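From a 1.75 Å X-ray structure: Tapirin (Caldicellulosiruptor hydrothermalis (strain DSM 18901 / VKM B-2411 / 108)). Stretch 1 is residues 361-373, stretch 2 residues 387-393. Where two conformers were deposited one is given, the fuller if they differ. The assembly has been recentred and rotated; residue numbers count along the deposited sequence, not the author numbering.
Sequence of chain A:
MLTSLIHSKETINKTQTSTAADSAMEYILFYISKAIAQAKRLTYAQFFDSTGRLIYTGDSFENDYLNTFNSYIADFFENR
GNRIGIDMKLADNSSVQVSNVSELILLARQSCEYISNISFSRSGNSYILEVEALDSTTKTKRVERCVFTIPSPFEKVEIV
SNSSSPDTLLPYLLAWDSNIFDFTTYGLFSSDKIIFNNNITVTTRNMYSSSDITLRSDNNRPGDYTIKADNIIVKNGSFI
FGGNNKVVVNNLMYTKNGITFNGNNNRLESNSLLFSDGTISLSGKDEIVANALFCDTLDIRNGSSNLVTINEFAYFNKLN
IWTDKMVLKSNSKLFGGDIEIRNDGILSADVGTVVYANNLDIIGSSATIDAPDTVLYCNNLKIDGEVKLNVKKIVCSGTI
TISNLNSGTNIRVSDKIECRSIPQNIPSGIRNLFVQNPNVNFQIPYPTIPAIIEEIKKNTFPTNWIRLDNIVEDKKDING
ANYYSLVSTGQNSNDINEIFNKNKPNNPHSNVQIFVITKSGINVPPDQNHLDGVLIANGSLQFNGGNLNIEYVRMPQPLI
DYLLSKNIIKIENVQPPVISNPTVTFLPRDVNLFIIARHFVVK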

ATOM      1  N   ASP A 361       7.890  -5.144  22.885  1.00 18.47           N
ATOM      2  CA  ASP A 361       8.827  -4.312  23.689  1.00 20.37           C
ATOM      3  C   ASP A 361       8.224  -2.950  23.831  1.00 22.14           C
ATOM      4  O   ASP A 361       7.774  -2.397  22.837  1.00 19.99           O
ATOM      5  CB  ASP A 361      10.149  -4.148  22.949  1.00 21.12           C
ATOM      6  CG  ASP A 361      11.037  -5.390  22.935  1.00 26.19           C
ATOM      7  OD1 ASP A 361      10.527  -6.512  22.778  1.00 28.70           O
ATOM      8  OD2 ASP A 361      12.312  -5.221  23.064  1.00 31.14           O
ATOM      9  N   ILE A 362       8.193  -2.393  25.063  1.00 19.31           N
ATOM     10  CA  ILE A 362       7.643  -1.057  25.319  1.00 19.99           C
ATOM     11  C   ILE A 362       8.715  -0.342  26.154  1.00 20.57           C
ATOM     12  O   ILE A 362       9.101  -0.876  27.251  1.00 18.42           O
ATOM     13  CB  ILE A 362       6.363  -1.135  26.098  1.00 20.04           C
ATOM     14  CG1 ILE A 362       5.374  -2.192  25.480  1.00 26.95           C
ATOM     15  CG2 ILE A 362       5.600   0.152  26.099  1.00 21.54           C
ATOM     16  CD1 ILE A 362       4.597  -2.964  26.493  1.00 30.71           C
ATOM     17  N   ILE A 363       9.246   0.771  25.633  1.00 21.19           N
ATOM     18  CA  ILE A 363      10.563   1.280  26.097  1.00 20.61           C
ATOM     19  C   ILE A 363      10.430   2.746  26.389  1.00 21.60           C
ATOM     20  O   ILE A 363      10.149   3.564  25.476  1.00 20.06           O
ATOM     21  CB  ILE A 363      11.717   1.070  25.100  1.00 23.38           C
ATOM     22  CG1 ILE A 363      11.845  -0.386  24.612  1.00 24.61           C
ATOM     23  CG2 ILE A 363      13.050   1.508  25.716  1.00 25.18           C
ATOM     24  CD1 ILE A 363      12.072  -1.453  25.657  1.00 26.25           C
ATOM     25  N   GLY A 364      10.574   3.118  27.681  1.00 21.84           N
ATOM     26  CA  GLY A 364      10.515   4.493  28.080  1.00 24.78           C
ATOM     27  C   GLY A 364       9.200   5.048  28.522  1.00 25.51           C
ATOM     28  O   GLY A 364       8.133   4.567  28.234  1.00 26.71           O
ATOM     29  N   SER A 365       9.301   6.182  29.218  0.65 27.14           N
ATOM     30  CA  SER A 365       8.213   6.793  29.898  0.65 23.80           C
ATOM     31  C   SER A 365       7.139   7.473  29.021  0.65 23.28           C
ATOM     32  O   SER A 365       6.025   7.698  29.485  0.65 25.41           O
ATOM     33  CB  SER A 365       8.780   7.792  30.981  0.65 26.78           C
ATOM     34  OG  SER A 365       9.309   8.951  30.352  0.65 25.58           O
ATOM     35  N   SER A 366       7.442   7.774  27.751  1.00 26.36           N
ATOM     36  CA  SER A 366       6.404   8.281  26.805  1.00 23.58           C
ATOM     37  C   SER A 366       5.789   7.170  25.883  1.00 26.24           C
ATOM     38  O   SER A 366       4.825   7.418  25.191  1.00 28.33           O
ATOM     39  CB  SER A 366       7.020   9.334  25.873  1.00 32.24           C
ATOM     40  OG  SER A 366       7.436  10.432  26.638  1.00 37.68           O
ATOM     41  N   ALA A 367       6.307   5.959  25.941  1.00 20.84           N
ATOM     42  CA  ALA A 367       5.770   4.825  25.075  1.00 21.49           C
ATOM     43  C   ALA A 367       4.434   4.414  25.664  1.00 26.68           C
ATOM     44  O   ALA A 367       4.315   4.208  26.895  1.00 26.17           O
ATOM     45  CB  ALA A 367       6.710   3.667  25.034  1.00 22.87           C
ATOM     46  N   THR A 368       3.423   4.329  24.810  1.00 24.29           N
ATOM     47  CA  THR A 368       2.048   4.247  25.263  1.00 21.42           C
ATOM     48  C   THR A 368       1.274   3.187  24.520  1.00 24.90           C
ATOM     49  O   THR A 368       1.309   3.146  23.269  1.00 22.37           O
ATOM     50  CB  THR A 368       1.332   5.567  25.033  1.00 26.10           C
ATOM     51  OG1 THR A 368       1.994   6.659  25.739  1.00 24.57           O
ATOM     52  CG2 THR A 368      -0.061   5.515  25.522  1.00 23.78           C
ATOM     53  N   ILE A 369       0.579   2.350  25.274  1.00 23.04           N
ATOM     54  CA  ILE A 369      -0.541   1.593  24.751  1.00 22.86           C
ATOM     55  C   ILE A 369      -1.793   2.035  25.486  1.00 23.28           C
ATOM     56  O   ILE A 369      -1.955   1.799  26.670  1.00 25.22           O
ATOM     57  CB  ILE A 369      -0.294   0.068  24.863  1.00 21.88           C
ATOM     58  CG1 ILE A 369       1.024  -0.359  24.157  1.00 21.80           C
ATOM     59  CG2 ILE A 369      -1.467  -0.702  24.339  1.00 22.90           C
ATOM     60  CD1 ILE A 369       1.392  -1.855  24.285  1.00 25.33           C
ATOM     61  N   ASP A 370      -2.721   2.607  24.750  1.00 20.91           N
ATOM     62  CA  ASP A 370      -3.996   3.047  25.294  1.00 23.92           C
ATOM     63  C   ASP A 370      -5.089   2.241  24.685  1.00 23.64           C
ATOM     64  O   ASP A 370      -5.614   2.579  23.600  1.00 21.66           O
ATOM     65  CB  ASP A 370      -4.172   4.504  24.952  1.00 27.49           C
ATOM     66  CG  ASP A 370      -5.504   5.081  25.481  1.00 32.59           C
ATOM     67  OD1 ASP A 370      -6.261   4.445  26.220  1.00 33.16           O
ATOM     68  OD2 ASP A 370      -5.756   6.196  25.125  1.00 42.77           O
ATOM     69  N   ALA A 371      -5.402   1.153  25.365  1.00 20.53           N
ATOM     70  CA  ALA A 371      -6.231   0.059  24.781  1.00 22.45           C
ATOM     71  C   ALA A 371      -6.970  -0.669  25.861  1.00 21.84           C
ATOM     72  O   ALA A 371      -6.781  -1.862  26.043  1.00 21.82           O
ATOM     73  CB  ALA A 371      -5.329  -0.895  23.994  1.00 22.66           C
ATOM     74  N   PRO A 372      -7.850   0.054  26.590  1.00 24.11           N
ATOM     75  CA  PRO A 372      -8.342  -0.505  27.860  1.00 24.26           C
ATOM     76  C   PRO A 372      -9.163  -1.772  27.718  1.00 23.21           C
ATOM     77  O   PRO A 372      -9.277  -2.495  28.682  1.00 21.97           O
ATOM     78  CB  PRO A 372      -9.185   0.658  28.428  1.00 27.43           C
ATOM     79  CG  PRO A 372      -9.689   1.335  27.173  1.00 30.69           C
ATOM     80  CD  PRO A 372      -8.438   1.376  26.328  1.00 26.92           C
ATOM     81  N   ASP A 373      -9.753  -2.059  26.535  1.00 21.11           N
ATOM     82  CA  ASP A 373     -10.470  -3.303  26.289  1.00 23.52           C
ATOM     83  C   ASP A 373      -9.665  -4.393  25.578  1.00 21.01           C
ATOM     84  O   ASP A 373     -10.199  -5.493  25.244  1.00 22.23           O
ATOM     85  CB  ASP A 373     -11.794  -3.074  25.482  1.00 26.06           C
ATOM     86  CG  ASP A 373     -12.695  -4.280  25.499  1.00 28.15           C
ATOM     87  OD1 ASP A 373     -12.848  -4.900  26.614  1.00 27.65           O
ATOM     88  OD2 ASP A 373     -13.231  -4.725  24.447  1.00 25.39           O
ATOM     89  N   VAL A 387       6.651   2.942  31.602  1.00 23.85           N
ATOM     90  CA  VAL A 387       5.747   2.955  30.436  1.00 22.81           C
ATOM     91  C   VAL A 387       4.290   3.297  30.802  1.00 23.06           C
ATOM     92  O   VAL A 387       3.857   3.175  31.925  1.00 22.98           O
ATOM     93  CB  VAL A 387       5.870   1.605  29.652  1.00 20.04           C
ATOM     94  CG1 VAL A 387       7.306   1.388  29.218  1.00 21.32           C
ATOM     95  CG2 VAL A 387       5.360   0.423  30.449  1.00 22.03           C
ATOM     96  N   LYS A 388       3.501   3.697  29.801  1.00 21.78           N
ATOM     97  CA  LYS A 388       2.134   3.931  29.968  1.00 22.26           C
ATOM     98  C   LYS A 388       1.331   2.827  29.283  1.00 27.87           C
ATOM     99  O   LYS A 388       1.206   2.849  28.029  1.00 25.83           O
ATOM    100  CB  LYS A 388       1.741   5.241  29.380  1.00 27.29           C
ATOM    101  CG  LYS A 388       2.286   6.425  30.173  1.00 33.33           C
ATOM    102  CD  LYS A 388       1.729   7.710  29.570  1.00 42.61           C
ATOM    103  CE  LYS A 388       2.744   8.837  29.573  1.00 50.63           C
ATOM    104  NZ  LYS A 388       3.145   9.124  30.975  1.00 54.80           N
ATOM    105  N   LEU A 389       0.792   1.900  30.072  0.61 24.60           N
ATOM    106  CA  LEU A 389       0.025   0.762  29.550  0.61 27.00           C
ATOM    107  C   LEU A 389      -1.329   0.789  30.188  0.61 28.39           C
ATOM    108  O   LEU A 389      -1.433   0.906  31.414  0.61 34.15           O
ATOM    109  CB  LEU A 389       0.636  -0.560  29.932  0.61 29.46           C
ATOM    110  CG  LEU A 389       2.016  -0.962  29.514  0.61 28.41           C
ATOM    111  CD1 LEU A 389       2.228  -2.401  29.960  0.61 29.93           C
ATOM    112  CD2 LEU A 389       2.077  -0.817  27.991  0.61 35.30           C
ATOM    113  N   ASN A 390      -2.362   0.766  29.374  1.00 23.73           N
ATOM    114  CA  ASN A 390      -3.736   0.721  29.833  1.00 22.83           C
ATOM    115  C   ASN A 390      -4.484  -0.335  28.987  1.00 25.14           C
ATOM    116  O   ASN A 390      -4.973  -0.007  27.866  1.00 24.86           O
ATOM    117  CB  ASN A 390      -4.333   2.115  29.707  1.00 23.88           C
ATOM    118  CG  ASN A 390      -5.769   2.166  30.149  1.00 26.50           C
ATOM    119  OD1 ASN A 390      -6.218   1.330  30.958  1.00 30.00           O
ATOM    120  ND2 ASN A 390      -6.513   3.080  29.586  1.00 29.25           N
ATOM    121  N   VAL A 391      -4.573  -1.567  29.485  1.00 20.90           N
ATOM    122  CA  VAL A 391      -5.108  -2.663  28.739  1.00 22.13           C
ATOM    123  C   VAL A 391      -5.962  -3.543  29.580  1.00 24.16           C
ATOM    124  O   VAL A 391      -6.038  -3.354  30.815  1.00 24.65           O
ATOM    125  CB  VAL A 391      -3.997  -3.504  28.091  1.00 23.42           C
ATOM    126  CG1 VAL A 391      -3.076  -2.605  27.296  1.00 23.17           C
ATOM    127  CG2 VAL A 391      -3.128  -4.205  29.135  1.00 23.94           C
ATOM    128  N   LYS A 392      -6.632  -4.499  28.943  1.00 20.77           N
ATOM    129  CA  LYS A 392      -7.466  -5.430  29.716  1.00 22.12           C
ATOM    130  C   LYS A 392      -6.681  -6.640  30.199  1.00 23.08           C
ATOM    131  O   LYS A 392      -6.786  -7.021  31.365  1.00 21.92           O
ATOM    132  CB  LYS A 392      -8.657  -5.816  28.891  1.00 23.79           C
ATOM    133  CG  LYS A 392      -9.642  -6.759  29.587  1.00 26.11           C
ATOM    134  CD  LYS A 392     -10.999  -6.791  28.904  1.00 23.51           C
ATOM    135  CE  LYS A 392     -11.029  -7.776  27.754  1.00 26.32           C
ATOM    136  NZ  LYS A 392     -12.313  -7.680  26.997  1.00 26.59           N
ATOM    137  N   LYS A 393      -5.982  -7.326  29.311  1.00 20.84           N
ATOM    138  CA  LYS A 393      -5.239  -8.531  29.679  1.00 20.89           C
ATOM    139  C   LYS A 393      -3.990  -8.681  28.852  1.00 19.60           C
ATOM    140  O   LYS A 393      -3.972  -8.349  27.670  1.00 20.07           O
ATOM    141  CB  LYS A 393      -6.109  -9.808  29.511  1.00 20.36           C
ATOM    142  CG  LYS A 393      -5.473 -11.133  29.903  1.00 23.25           C
ATOM    143  CD  LYS A 393      -6.416 -12.313  29.680  1.00 27.19           C
ATOM    144  CE  LYS A 393      -5.902 -13.564  30.351  1.00 29.58           C
ATOM    145  NZ  LYS A 393      -6.802 -14.735  30.030  1.00 37.07           N
TER

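The strongest polar contact is a salt bridge at the far end of the pairing. NZ of K392 donates to OD1 of D373 at 2.9 Å. The CA-to-CB bond of D373 points away from the other stretch, but its chi1 in the t range brings the carboxylate back. K392 points toward stretch 1, and its long chain carries the ammonium group to the acid. The second carboxylate oxygen, OD2 of D373, is hydrogen-bonded elsewhere in the structure.

Four backbone hydrogen bonds form the main seam. N of K388 donates to O of A367 at 3.1 Å, and N of I369 donates to O of K388 at 2.9 Å. Next, N of N390 donates to O of I369 at 2.9 Å, and N of A371 donates to O of N390 at 2.8 Å. The donors alternate between the strands, as expected for a parallel ladder. The axes approach to 4.8 Å and their directions differ by 18°. T368 pairs with K388, I369 with L389, and D370 with N390. CA of T368 adds a CA-H...O contact to O of K388 at 3.2 Å.

P372 cannot donate a backbone hydrogen bond. Its nitrogen lies 3.1 Å from O of N390 but has no hydrogen to give. The chain turns a corner here, and at K392 in the other stretch.

T368, D370, K388 and N390 share one face of the sheet. These polar side chains suit its partly exposed setting. OD1 of D370 and ND2 of N390 are 3.6 Å apart, near neighbours without a hydrogen bond. OG1 of T368 instead donates to O of S366 at 3.0 Å, within its own stretch.

I369, A371, L389 and V391 lie on the other face, and all are buried. CD1 of I369 meets CD2 of L389 at 3.9 Å, while CG2 of I369 meets CG1 of V391 at 3.9 Å. Branched apolar side chains suit this packing because they present methyl groups to one another. I362 extends it from the preceding strand: its CD1 is 3.6 Å from CD2 of L389, and its CG2 is 3.8 Å from CG1 of V387.

G364 to A367 form a type I turn, with N of A367 bonded to O of G364 at 3.2 Å. The backbone angles of G364 call for glycine, since a CB would jam against the preceding carbonyl oxygen. CG1 of V387 packs 3.4 Å from O of G364. Altogether, the two stretches bury 748 Å², summed over both sides.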